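Local coordinates for HNH nuclease domain-containing protein (Streptomyces coelicolor, PDB 5ZMO) that binds phosphorothioated DNA through its sulfur-binding domain, the part described here, and is probably a type IV restriction endonuclease of the HNH family, at residues H146-A150 against G151-D155. Residues are numbered along the deposited sequence; the frame is centred on the assembly and turned at random.
Sequences HLLPA and GLLED
Leu148 reaches toward the short helix 152-155 with its CD1 methyl and meets both leucines that start it. Leu148 CD1 sits 3.7 Å from Leu153 CD1 and 4.0 Å from Leu152 CD2, and the Leu148 side chain crosses each of the other two at about a right angle. What carries it there is the extended first torsion, CG anti to the backbone N (chi1 178°), which leans the isobutyl group along the chain toward the helix. Ile141 of helix 130-144 touches both Leu148 and Leu153, tying this leucine cluster to the longer helix. Next to it, the Pro149 ring and Leu152 run side by side in the same direction, with Pro149 CD 4.0 Å from Leu152 CD1; Tyr64 packs on both residues, and Leu152, also touched by Phe145, is buried.

The backbone here makes a type II beta turn from Pro149 to Leu152. Leu152 N donates to Pro149 O at 3.1 Å, a fairly straight bond (162° at the hydrogen). Gly151, at the third position of the turn, has the positive phi (94°) that this place calls for, a backbone shape glycine adopts readily. The same glycine is the N-cap residue, and its O takes the N-H of Asp155 N at 2.9 Å, so turn and first helical turn share a residue. The turn sits at the surface, its nearest atom about 17 Å from the bound DNA.

Beside the Leu148-Leu153 pair a water links the two segments: it donates to Pro149 O at 2.8 Å and accepts from Leu153 N at 2.9 Å, giving an N-H of the first helical turn a partner. The packing is much looser at Ala150, which is exposed and whose CB heads away from the helix.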
loop_
_atom_site.group_PDB
_atom_site.type_symbol
_atom_site.label_atom_id
_atom_site.label_comp_id
_atom_site.label_asym_id
_atom_site.label_seq_id
_atom_site.Cartn_x
_atom_site.Cartn_y
_atom_site.Cartn_z
ATOM N N HIS A 146 -6.459 13.181 7.898
ATOM C CA HIS A 146 -7.674 13.941 8.129
ATOM C C HIS A 146 -7.417 15.411 7.813
ATOM O O HIS A 146 -8.265 16.064 7.217
ATOM C CB HIS A 146 -8.142 13.771 9.574
ATOM C CG HIS A 146 -9.469 14.406 9.861
ATOM N ND1 HIS A 146 -9.750 15.045 11.057
ATOM C CD2 HIS A 146 -10.587 14.515 9.101
ATOM C CE1 HIS A 146 -10.985 15.506 11.024
ATOM N NE2 HIS A 146 -11.509 15.213 9.845
ATOM N N LEU A 147 -6.266 15.923 8.237
ATOM C CA LEU A 147 -5.768 17.196 7.694
ATOM C C LEU A 147 -5.155 16.745 6.430
ATOM O O LEU A 147 -4.115 16.091 6.490
ATOM C CB LEU A 147 -4.637 17.828 8.538
ATOM C CG LEU A 147 -4.939 18.616 9.804
ATOM C CD1 LEU A 147 -6.161 19.474 9.567
ATOM C CD2 LEU A 147 -5.166 17.672 10.952
ATOM N N LEU A 148 -5.777 17.082 5.313
ATOM C CA LEU A 148 -5.425 16.604 3.997
ATOM C C LEU A 148 -4.344 17.478 3.329
ATOM O O LEU A 148 -4.634 18.561 2.761
ATOM C CB LEU A 148 -6.672 16.623 3.075
ATOM C CG LEU A 148 -6.465 16.186 1.615
ATOM C CD1 LEU A 148 -5.902 14.773 1.433
ATOM C CD2 LEU A 148 -7.805 16.319 0.914
ATOM N N PRO A 149 -3.119 17.013 3.336
ATOM C CA PRO A 149 -1.982 17.713 2.805
ATOM C C PRO A 149 -2.136 18.182 1.364
ATOM O O PRO A 149 -2.636 17.411 0.526
ATOM C CB PRO A 149 -0.880 16.673 2.890
ATOM C CG PRO A 149 -1.328 15.686 3.896
ATOM C CD PRO A 149 -2.779 15.669 3.833
ATOM N N ALA A 150 -1.703 19.419 1.056
ATOM C CA ALA A 150 -1.669 19.840 -0.349
ATOM C C ALA A 150 -0.728 18.882 -1.080
ATOM O O ALA A 150 0.355 18.487 -0.591
ATOM C CB ALA A 150 -1.229 21.297 -0.543
ATOM N N GLY A 151 -1.186 18.499 -2.255
ATOM C CA GLY A 151 -0.443 17.604 -3.080
ATOM C C GLY A 151 -0.809 16.156 -2.914
ATOM O O GLY A 151 -0.426 15.346 -3.763
ATOM N N LEU A 152 -1.490 15.783 -1.845
ATOM C CA LEU A 152 -1.655 14.331 -1.586
ATOM C C LEU A 152 -2.485 13.683 -2.693
ATOM O O LEU A 152 -2.087 12.672 -3.265
ATOM C CB LEU A 152 -2.313 14.074 -0.240
ATOM C CG LEU A 152 -2.341 12.591 0.162
ATOM C CD1 LEU A 152 -2.078 12.430 1.651
ATOM C CD2 LEU A 152 -3.659 11.931 -0.215
ATOM N N LEU A 153 -3.625 14.268 -3.021
ATOM C CA LEU A 153 -4.484 13.660 -4.042
ATOM C C LEU A 153 -3.791 13.511 -5.372
ATOM O O LEU A 153 -3.799 12.402 -5.936
ATOM C CB LEU A 153 -5.795 14.452 -4.199
ATOM C CG LEU A 153 -6.994 14.072 -3.331
ATOM C CD1 LEU A 153 -6.610 13.552 -1.972
ATOM C CD2 LEU A 153 -8.044 15.187 -3.270
ATOM N N GLU A 154 -3.126 14.567 -5.840
ATOM C CA GLU A 154 -2.341 14.490 -7.067
ATOM C C GLU A 154 -1.233 13.451 -6.975
ATOM O O GLU A 154 -1.040 12.671 -7.914
ATOM C CB GLU A 154 -1.768 15.855 -7.484
ATOM C CG GLU A 154 -2.756 16.742 -8.218
ATOM C CD GLU A 154 -3.257 16.134 -9.546
ATOM O OE1 GLU A 154 -4.398 16.477 -9.953
ATOM O OE2 GLU A 154 -2.527 15.317 -10.169
ATOM N N ASP A 155 -0.521 13.408 -5.857
ATOM C CA ASP A 155 0.674 12.554 -5.778
ATOM C C ASP A 155 0.312 11.069 -5.697
ATOM O O ASP A 155 1.097 10.195 -6.134
ATOM C CB ASP A 155 1.609 12.949 -4.627
ATOM C CG ASP A 155 2.488 14.190 -4.964
ATOM O OD1 ASP A 155 2.423 14.680 -6.127
ATOM O OD2 ASP A 155 3.224 14.659 -4.067
HETATM O O HOH W 1 -4.330 16.723 -1.623
#